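Local coordinates for protein dihydroorotase (Saccharomyces cerevisiae S288C, PDB 6L0A) that catalyses the zinc-dependent interconversion of N-carbamoyl-L-aspartate and (S)-dihydroorotate, the third step of de novo pyrimidine biosynthesis, at residues S185-I190 and K239-K244; P28-G33 and T68-S73; P285-V290 and E298-F303. All blocks are in the same frame, centred on the assembly; numbering follows the deposited sequence.

Contact 1 of 3, residues S185-I190 and K239-K244; sequences SAIKTI and KKALVK
Ile-187 and Ala-241 mark the closest approach of segments 185-190 and 239-244, on helices 184-193 and 236-246, with their CA atoms 6.9 Å apart. Both helices belong to the outer layer of the TIM-barrel fold shared by the metallo-dependent hydrolases: the first follows strand 175-178, the second comes after strand 205-209, and these strands are neighbours in the parallel sheet. The contact is therefore packing between helices that follow neighbouring barrel strands, and one isoleucine carries it from the side of 185-190. Its CA-CB bond points at the other helix. A chi1 of -66° sets CG1 beside the backbone N, and it is this branch, CG1 with CD1, that reaches Leu-242. It runs at about a right angle to the side chain of Leu-242, whose CD2 methyl sits 3.9 Å from Ile-187 CD1. The CA-CB bond of Leu-242 does not aim at 185-190, but its branched end comes nearer and brings CD2 to the isoleucine.

Ala-241 offers much less bulk. Its CB points toward the partner helix and stands 4.4 Å from Ile-187 CG1, a small side chain consistent with the short CA-CA distance here. The same CG1 also passes the carbonyl oxygen of Ala-241 at 4.2 Å, a loose van der Waals approach. Toward the barrel, Ile-187 rests on Phe-253 of strand 253-255, and Leu-242 on Leu-209 of strand 205-209, so helix and strand layers meet here. The side chain of Leu-242 is about 8 Å from that of the zinc ligand His-180. The closest approach between the two segments is Ile-187 CG1 to Leu-242 CD2, 3.8 Å.

Contact 2 of 3, residues P28-G33 and T68-S73; sequences PKIRDG and TTFLMS
The ring of Phe-70 receives Ile-30 at its edge: the CD1 methyl of Ile-30 lies near the ring plane, 3.9 Å from Phe-70 CE1. Over one face of the same ring stands the CG2 methyl of Thr-68, from its own segment, 3.6 Å above the plane and shifted toward the rim. That methyl also faces Ile-30 CG2 at 4.0 Å, where the two side chains cross at about a right angle. Ile-30 thus divides its two branches, CG2 to the threonine and CD1 to the phenylalanine. The segments belong to the first part of the TIM barrel: helix 20-32 makes the crossover between parallel strands 11-15 and 37-40, and its last turns also reach the segment of strand 69-71, the next in order.

A water gives the contact its polar side. It accepts from Arg-31 N at 3.0 Å, donates a weak bond to Pro-28 O, and is hydrogen-bonded to Thr-68 OG1 at 2.8 Å. With chi1 of Thr-68 at -61°, OG1 sits anti to the carbonyl carbon while CG2 turns to the apolar partners. The guanidinium of Arg-31 leads elsewhere, to a salt bridge with Asp-323 and a cation-pi contact with Trp-361.

Contact 3 of 3, residues P285-V290 and E298-F303; sequences PYIAQV and ENLKGF
Ile-287 meets two side chains of the neighbouring helix at two different attitudes: it crosses Leu-300 obliquely and Phe-303 at about a right angle. Its CG2 methyl is the atom both partners share. Leu-300 CD1 touches that methyl at 3.6 Å, while the phenylalanine brings up the side of its ring, with CD2 and CE2 of Phe-303 each 3.8 Å away. The methyl lies near the ring plane, so Ile-287 abuts an edge of Phe-303 and does not lie over a face. Further along the same edge, Ile-287 CD1 comes within 4.1 Å of Phe-303 CE2. Leu-300 and Phe-303 are about one helical turn apart, and both hold CG anti to the backbone N (chi1 -179° and 178°), which stretches the two side chains out toward 285-290 as a pair. Beside them Ala-288 supplies a lesser touch, its CB 4.3 Å from Leu-300 CD2.

The elements joined are helices 283-293 and 300-312, consecutive in the chain with a short connection between them, packed as a helical pair at the side of the barrel. Ile-287 and Phe-303 both rest on Phe-255 of barrel strand 253-255, and Phe-303 also meets the ring of Phe-291. Leu-300 and Ala-288 both touch Leu-327 of the antiparallel sheet. The pair is thus wedged between barrel and sheet.

Everything that meets across this interface is aliphatic or aromatic carbon, and all four residues are buried. The fit between these segments therefore rests on shape and burial rather than on directed bonds.

How the contacts relate
All three contacts are buried, but they occupy different layers. Contact 1 lies between outer helices, contact 2 between a helix and a barrel strand, and contact 3 between two helices set against barrel and antiparallel sheet. Every touching residue of contact 3 is buried, while contacts 1 and 2 each include a partly exposed one, Ala-241 and Arg-31. Contacts 1 and 3 join helix to helix by apolar side-chain packing, whereas contact 2 adds a bridging water. Contacts 1 and 2 stand on opposite sides of the chain's centre, about 27 Å apart between centres. Contact 3 touches both: Val-290 CG1 packs 4.1 Å from Val-243 CG1, and Pro-285 CD lies 3.6 Å from Gly-33 O. Helix 283-293 therefore connects the two.

Contact 1 of 3, residues S185-I190 and K239-K244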
loop_
_atom_site.group_PDB
_atom_site.type_symbol
_atom_site.label_atom_id
_atom_site.label_comp_id
_atom_site.label_asym_id
_atom_site.label_seq_id
_atom_site.Cartn_x
_atom_site.Cartn_y
_atom_site.Cartn_z
ATOM N N SER C 185 10.362 -1.528 -15.799
ATOM C CA SER C 185 11.708 -2.083 -15.870
ATOM C C SER C 185 11.678 -3.528 -16.336
ATOM O O SER C 185 12.495 -3.935 -17.171
ATOM C CB SER C 185 12.405 -1.977 -14.512
ATOM O OG SER C 185 12.735 -0.633 -14.231
ATOM N N ALA C 186 10.744 -4.326 -15.802
ATOM C CA ALA C 186 10.664 -5.724 -16.207
ATOM C C ALA C 186 10.249 -5.853 -17.664
ATOM O O ALA C 186 10.791 -6.698 -18.388
ATOM C CB ALA C 186 9.692 -6.488 -15.311
ATOM N N ILE C 187 9.284 -5.037 -18.110
ATOM C CA ILE C 187 8.848 -5.088 -19.508
ATOM C C ILE C 187 10.027 -4.820 -20.440
ATOM O O ILE C 187 10.238 -5.538 -21.428
ATOM C CB ILE C 187 7.699 -4.095 -19.759
ATOM C CG1 ILE C 187 6.435 -4.496 -18.991
ATOM C CG2 ILE C 187 7.380 -4.006 -21.250
ATOM C CD1 ILE C 187 6.069 -5.977 -19.122
ATOM N N LYS C 188 10.813 -3.782 -20.138
ATOM C CA LYS C 188 11.984 -3.471 -20.958
ATOM C C LYS C 188 12.960 -4.637 -21.001
ATOM O O LYS C 188 13.555 -4.921 -22.047
ATOM C CB LYS C 188 12.701 -2.237 -20.419
ATOM C CG LYS C 188 12.032 -0.926 -20.691
ATOM C CD LYS C 188 13.040 0.173 -20.398
ATOM C CE LYS C 188 12.381 1.502 -20.248
ATOM N NZ LYS C 188 13.405 2.533 -19.927
ATOM N N THR C 189 13.161 -5.311 -19.872
ATOM C CA THR C 189 14.111 -6.417 -19.847
ATOM C C THR C 189 13.610 -7.601 -20.670
ATOM O O THR C 189 14.384 -8.195 -21.436
ATOM C CB THR C 189 14.398 -6.825 -18.403
ATOM O OG1 THR C 189 15.172 -5.795 -17.781
ATOM C CG2 THR C 189 15.187 -8.146 -18.343
ATOM N N ILE C 190 12.320 -7.946 -20.547
ATOM C CA ILE C 190 11.756 -9.014 -21.376
ATOM C C ILE C 190 11.846 -8.637 -22.851
ATOM O O ILE C 190 12.136 -9.479 -23.708
ATOM C CB ILE C 190 10.304 -9.318 -20.964
ATOM C CG1 ILE C 190 10.246 -9.764 -19.501
ATOM C CG2 ILE C 190 9.678 -10.384 -21.881
ATOM C CD1 ILE C 190 11.002 -11.050 -19.237
ATOM N N LYS C 239 1.837 0.732 -14.954
ATOM C CA LYS C 239 0.618 0.206 -15.554
ATOM C C LYS C 239 0.551 0.539 -17.043
ATOM O O LYS C 239 0.091 -0.287 -17.845
ATOM C CB LYS C 239 -0.616 0.737 -14.829
ATOM C CG LYS C 239 -1.910 0.239 -15.451
ATOM C CD LYS C 239 -3.132 0.656 -14.647
ATOM C CE LYS C 239 -3.707 1.954 -15.177
ATOM N NZ LYS C 239 -5.090 2.150 -14.670
ATOM N N LYS C 240 1.017 1.739 -17.430
ATOM C CA LYS C 240 1.059 2.108 -18.846
ATOM C C LYS C 240 1.903 1.127 -19.643
ATOM O O LYS C 240 1.503 0.699 -20.734
ATOM C CB LYS C 240 1.602 3.536 -19.016
ATOM C CG LYS C 240 2.353 3.813 -20.355
ATOM C CD LYS C 240 2.153 5.262 -20.836
ATOM C CE LYS C 240 3.313 5.820 -21.696
ATOM N NZ LYS C 240 4.106 4.811 -22.475
ATOM N N ALA C 241 3.088 0.773 -19.123
ATOM C CA ALA C 241 3.957 -0.168 -19.816
ATOM C C ALA C 241 3.318 -1.548 -19.900
ATOM O O ALA C 241 3.439 -2.225 -20.926
ATOM C CB ALA C 241 5.319 -0.253 -19.120
ATOM N N LEU C 242 2.639 -1.988 -18.827
ATOM C CA LEU C 242 2.029 -3.317 -18.839
ATOM C C LEU C 242 0.905 -3.407 -19.860
ATOM O O LEU C 242 0.781 -4.413 -20.563
ATOM C CB LEU C 242 1.482 -3.678 -17.456
ATOM C CG LEU C 242 2.462 -3.630 -16.286
ATOM C CD1 LEU C 242 1.737 -3.917 -14.984
ATOM C CD2 LEU C 242 3.581 -4.641 -16.472
ATOM N N VAL C 243 0.037 -2.394 -19.911
ATOM C CA VAL C 243 -1.078 -2.441 -20.851
ATOM C C VAL C 243 -0.557 -2.429 -22.283
ATOM O O VAL C 243 -1.047 -3.178 -23.137
ATOM C CB VAL C 243 -2.065 -1.290 -20.573
ATOM C CG1 VAL C 243 -3.036 -1.131 -21.726
ATOM C CG2 VAL C 243 -2.844 -1.567 -19.277
ATOM N N LYS C 244 0.485 -1.628 -22.558
ATOM C CA LYS C 244 1.050 -1.589 -23.906
ATOM C C LYS C 244 1.682 -2.924 -24.280
ATOM O O LYS C 244 1.580 -3.367 -25.432
ATOM C CB LYS C 244 2.077 -0.458 -24.036
ATOM C CG LYS C 244 1.469 0.901 -24.403
ATOM C CD LYS C 244 2.505 1.848 -25.026
ATOM C CE LYS C 244 2.215 2.108 -26.504
ATOM N NZ LYS C 244 1.046 3.014 -26.723
#

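Contact 2 of 3, residues P28-G33 and T68-S73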
loop_
_atom_site.group_PDB
_atom_site.type_symbol
_atom_site.label_atom_id
_atom_site.label_comp_id
_atom_site.label_asym_id
_atom_site.label_seq_id
_atom_site.Cartn_x
_atom_site.Cartn_y
_atom_site.Cartn_z
ATOM N N PRO C 28 -14.387 -25.085 -10.828
ATOM C CA PRO C 28 -15.354 -24.894 -11.924
ATOM C C PRO C 28 -15.343 -23.493 -12.509
ATOM O O PRO C 28 -15.745 -23.322 -13.668
ATOM C CB PRO C 28 -16.706 -25.218 -11.267
ATOM C CG PRO C 28 -16.377 -26.064 -10.083
ATOM C CD PRO C 28 -15.053 -25.507 -9.583
ATOM N N LYS C 29 -14.900 -22.481 -11.751
ATOM C CA LYS C 29 -14.893 -21.116 -12.262
ATOM C C LYS C 29 -13.833 -20.879 -13.329
ATOM O O LYS C 29 -13.891 -19.851 -14.014
ATOM C CB LYS C 29 -14.689 -20.119 -11.112
ATOM C CG LYS C 29 -15.614 -20.352 -9.925
ATOM C CD LYS C 29 -17.052 -20.028 -10.321
ATOM C CE LYS C 29 -17.969 -20.006 -9.106
ATOM N NZ LYS C 29 -18.108 -21.368 -8.528
ATOM N N ILE C 30 -12.853 -21.779 -13.475
ATOM C CA ILE C 30 -11.922 -21.658 -14.590
ATOM C C ILE C 30 -12.696 -21.642 -15.901
ATOM O O ILE C 30 -12.592 -20.700 -16.697
ATOM C CB ILE C 30 -10.879 -22.790 -14.549
ATOM C CG1 ILE C 30 -10.085 -22.734 -13.230
ATOM C CG2 ILE C 30 -9.955 -22.696 -15.752
ATOM C CD1 ILE C 30 -9.233 -23.977 -12.930
ATOM N N ARG C 31 -13.539 -22.656 -16.111
ATOM C CA ARG C 31 -14.373 -22.688 -17.311
ATOM C C ARG C 31 -15.345 -21.515 -17.355
ATOM O O ARG C 31 -15.510 -20.882 -18.404
ATOM C CB ARG C 31 -15.135 -24.013 -17.396
ATOM C CG ARG C 31 -15.709 -24.265 -18.801
ATOM C CD ARG C 31 -16.324 -25.642 -18.921
ATOM N NE ARG C 31 -17.370 -25.673 -19.941
ATOM C CZ ARG C 31 -17.188 -26.049 -21.205
ATOM N NH1 ARG C 31 -15.998 -26.448 -21.634
ATOM N NH2 ARG C 31 -18.213 -26.042 -22.041
ATOM N N ASP C 32 -15.982 -21.192 -16.223
ATOM C CA ASP C 32 -16.993 -20.135 -16.218
ATOM C C ASP C 32 -16.404 -18.797 -16.635
ATOM O O ASP C 32 -17.070 -18.000 -17.310
ATOM C CB ASP C 32 -17.642 -20.029 -14.838
ATOM C CG ASP C 32 -18.440 -21.265 -14.472
ATOM O OD1 ASP C 32 -18.628 -22.140 -15.342
ATOM O OD2 ASP C 32 -18.874 -21.363 -13.310
ATOM N N GLY C 33 -15.155 -18.527 -16.241
ATOM C CA GLY C 33 -14.451 -17.335 -16.656
ATOM C C GLY C 33 -13.897 -17.343 -18.061
ATOM O O GLY C 33 -13.295 -16.353 -18.485
ATOM N N THR C 68 -11.834 -29.073 -18.315
ATOM C CA THR C 68 -10.694 -28.173 -18.177
ATOM C C THR C 68 -9.390 -28.947 -18.338
ATOM O O THR C 68 -9.239 -30.048 -17.806
ATOM C CB THR C 68 -10.743 -27.483 -16.815
ATOM O OG1 THR C 68 -11.952 -26.720 -16.743
ATOM C CG2 THR C 68 -9.558 -26.560 -16.621
ATOM N N THR C 69 -8.463 -28.376 -19.096
ATOM C CA THR C 69 -7.156 -28.982 -19.322
ATOM C C THR C 69 -6.185 -28.451 -18.278
ATOM O O THR C 69 -5.962 -27.241 -18.207
ATOM C CB THR C 69 -6.668 -28.660 -20.728
ATOM O OG1 THR C 69 -7.563 -29.274 -21.674
ATOM C CG2 THR C 69 -5.236 -29.157 -20.938
ATOM N N PHE C 70 -5.612 -29.349 -17.478
ATOM C CA PHE C 70 -4.798 -28.977 -16.323
ATOM C C PHE C 70 -3.334 -29.281 -16.609
ATOM O O PHE C 70 -2.981 -30.433 -16.871
ATOM C CB PHE C 70 -5.250 -29.732 -15.078
ATOM C CG PHE C 70 -6.568 -29.275 -14.547
ATOM C CD1 PHE C 70 -6.689 -28.025 -13.961
ATOM C CD2 PHE C 70 -7.695 -30.078 -14.653
ATOM C CE1 PHE C 70 -7.902 -27.579 -13.476
ATOM C CE2 PHE C 70 -8.929 -29.637 -14.175
ATOM C CZ PHE C 70 -9.034 -28.388 -13.582
ATOM N N LEU C 71 -2.492 -28.251 -16.557
ATOM C CA LEU C 71 -1.042 -28.395 -16.618
ATOM C C LEU C 71 -0.494 -28.134 -15.221
ATOM O O LEU C 71 -0.859 -27.137 -14.597
ATOM C CB LEU C 71 -0.437 -27.421 -17.619
ATOM C CG LEU C 71 -1.035 -27.405 -19.029
ATOM C CD1 LEU C 71 -0.387 -26.296 -19.867
ATOM C CD2 LEU C 71 -0.895 -28.779 -19.700
ATOM N N MET C 72 0.366 -29.022 -14.737
ATOM C CA MET C 72 0.716 -29.075 -13.324
ATOM C C MET C 72 2.163 -28.647 -13.106
ATOM O O MET C 72 2.973 -28.644 -14.037
ATOM C CB MET C 72 0.502 -30.483 -12.770
ATOM C CG MET C 72 -0.892 -31.063 -13.054
ATOM S SD MET C 72 -2.260 -30.108 -12.337
ATOM C CE MET C 72 -1.954 -30.295 -10.578
ATOM N N SER C 73 2.489 -28.305 -11.857
ATOM C CA SER C 73 3.836 -27.862 -11.531
ATOM C C SER C 73 4.286 -28.413 -10.182
ATOM O O SER C 73 3.483 -28.788 -9.322
ATOM C CB SER C 73 3.938 -26.326 -11.480
ATOM O OG SER C 73 3.048 -25.819 -10.491
HETATM O O HOH W 1 -13.464 -25.317 -14.822
#

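Contact 3 of 3, residues P285-V290 and E298-F303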
loop_
_atom_site.group_PDB
_atom_site.type_symbol
_atom_site.label_atom_id
_atom_site.label_comp_id
_atom_site.label_asym_id
_atom_site.label_seq_id
_atom_site.Cartn_x
_atom_site.Cartn_y
_atom_site.Cartn_z
ATOM N N PRO C 285 -13.458 -11.973 -19.655
ATOM C CA PRO C 285 -14.120 -10.650 -19.706
ATOM C C PRO C 285 -13.289 -9.492 -19.152
ATOM O O PRO C 285 -13.352 -8.395 -19.724
ATOM C CB PRO C 285 -15.397 -10.874 -18.890
ATOM C CG PRO C 285 -15.705 -12.326 -19.073
ATOM C CD PRO C 285 -14.364 -13.012 -19.122
ATOM N N TYR C 286 -12.511 -9.689 -18.073
ATOM C CA TYR C 286 -11.632 -8.618 -17.593
ATOM C C TYR C 286 -10.647 -8.202 -18.674
ATOM O O TYR C 286 -10.440 -7.008 -18.931
ATOM C CB TYR C 286 -10.836 -9.056 -16.350
ATOM C CG TYR C 286 -11.600 -9.301 -15.073
ATOM C CD1 TYR C 286 -12.434 -8.327 -14.529
ATOM C CD2 TYR C 286 -11.450 -10.494 -14.385
ATOM C CE1 TYR C 286 -13.115 -8.558 -13.353
ATOM C CE2 TYR C 286 -12.118 -10.738 -13.204
ATOM C CZ TYR C 286 -12.956 -9.760 -12.692
ATOM O OH TYR C 286 -13.617 -10.012 -11.528
ATOM N N ILE C 287 -9.984 -9.182 -19.287
ATOM C CA ILE C 287 -8.973 -8.878 -20.289
ATOM C C ILE C 287 -9.612 -8.211 -21.505
ATOM O O ILE C 287 -9.043 -7.289 -22.102
ATOM C CB ILE C 287 -8.220 -10.163 -20.671
ATOM C CG1 ILE C 287 -7.544 -10.764 -19.430
ATOM C CG2 ILE C 287 -7.205 -9.869 -21.746
ATOM C CD1 ILE C 287 -6.479 -9.857 -18.834
ATOM N N ALA C 288 -10.798 -8.679 -21.890
ATOM C CA ALA C 288 -11.498 -8.094 -23.026
ATOM C C ALA C 288 -11.795 -6.623 -22.780
ATOM O O ALA C 288 -11.729 -5.803 -23.704
ATOM C CB ALA C 288 -12.784 -8.869 -23.294
ATOM N N GLN C 289 -12.095 -6.264 -21.532
ATOM C CA GLN C 289 -12.309 -4.860 -21.199
ATOM C C GLN C 289 -11.101 -4.020 -21.590
ATOM O O GLN C 289 -11.239 -2.943 -22.186
ATOM C CB GLN C 289 -12.608 -4.720 -19.706
ATOM C CG GLN C 289 -13.275 -3.401 -19.325
ATOM C CD GLN C 289 -14.585 -3.202 -20.055
ATOM O OE1 GLN C 289 -15.426 -4.106 -20.104
ATOM N NE2 GLN C 289 -14.770 -2.014 -20.629
ATOM N N VAL C 290 -9.903 -4.509 -21.274
ATOM C CA VAL C 290 -8.681 -3.763 -21.556
ATOM C C VAL C 290 -8.443 -3.662 -23.055
ATOM O O VAL C 290 -8.121 -2.588 -23.579
ATOM C CB VAL C 290 -7.488 -4.424 -20.846
ATOM C CG1 VAL C 290 -6.188 -3.695 -21.197
ATOM C CG2 VAL C 290 -7.744 -4.449 -19.351
ATOM N N GLU C 298 -8.280 -7.158 -31.935
ATOM C CA GLU C 298 -7.690 -8.107 -32.872
ATOM C C GLU C 298 -6.492 -8.838 -32.275
ATOM O O GLU C 298 -6.119 -9.899 -32.782
ATOM C CB GLU C 298 -7.280 -7.393 -34.164
ATOM C CG GLU C 298 -5.916 -6.708 -34.115
ATOM C CD GLU C 298 -6.007 -5.240 -33.716
ATOM O OE1 GLU C 298 -7.025 -4.846 -33.098
ATOM O OE2 GLU C 298 -5.061 -4.480 -34.021
ATOM N N ASN C 299 -5.878 -8.297 -31.220
ATOM C CA ASN C 299 -4.731 -8.939 -30.586
ATOM C C ASN C 299 -5.121 -9.789 -29.384
ATOM O O ASN C 299 -4.240 -10.384 -28.751
ATOM C CB ASN C 299 -3.690 -7.885 -30.176
ATOM C CG ASN C 299 -2.817 -7.445 -31.346
ATOM O OD1 ASN C 299 -2.909 -8.008 -32.439
ATOM N ND2 ASN C 299 -1.972 -6.434 -31.125
ATOM N N LEU C 300 -6.417 -9.888 -29.080
ATOM C CA LEU C 300 -6.850 -10.589 -27.879
ATOM C C LEU C 300 -6.572 -12.079 -27.976
ATOM O O LEU C 300 -6.071 -12.682 -27.020
ATOM C CB LEU C 300 -8.335 -10.346 -27.629
ATOM C CG LEU C 300 -8.892 -11.016 -26.376
ATOM C CD1 LEU C 300 -8.213 -10.431 -25.130
ATOM C CD2 LEU C 300 -10.406 -10.876 -26.274
ATOM N N LYS C 301 -6.877 -12.692 -29.125
ATOM C CA LYS C 301 -6.711 -14.137 -29.245
ATOM C C LYS C 301 -5.260 -14.547 -29.031
ATOM O O LYS C 301 -4.984 -15.598 -28.444
ATOM C CB LYS C 301 -7.212 -14.620 -30.608
ATOM C CG LYS C 301 -6.972 -16.107 -30.840
ATOM C CD LYS C 301 -8.052 -16.724 -31.711
ATOM C CE LYS C 301 -7.927 -18.244 -31.733
ATOM N NZ LYS C 301 -6.602 -18.641 -32.289
ATOM N N GLY C 302 -4.318 -13.735 -29.501
ATOM C CA GLY C 302 -2.922 -14.049 -29.260
ATOM C C GLY C 302 -2.581 -14.027 -27.783
ATOM O O GLY C 302 -1.912 -14.932 -27.276
ATOM N N PHE C 303 -3.092 -13.024 -27.063
ATOM C CA PHE C 303 -2.701 -12.829 -25.668
ATOM C C PHE C 303 -3.304 -13.892 -24.755
ATOM O O PHE C 303 -2.651 -14.324 -23.799
ATOM C CB PHE C 303 -3.104 -11.428 -25.204
ATOM C CG PHE C 303 -2.784 -11.155 -23.756
ATOM C CD1 PHE C 303 -1.476 -10.952 -23.349
ATOM C CD2 PHE C 303 -3.788 -11.099 -22.815
ATOM C CE1 PHE C 303 -1.172 -10.713 -22.004
ATOM C CE2 PHE C 303 -3.502 -10.847 -21.474
ATOM C CZ PHE C 303 -2.188 -10.658 -21.076
#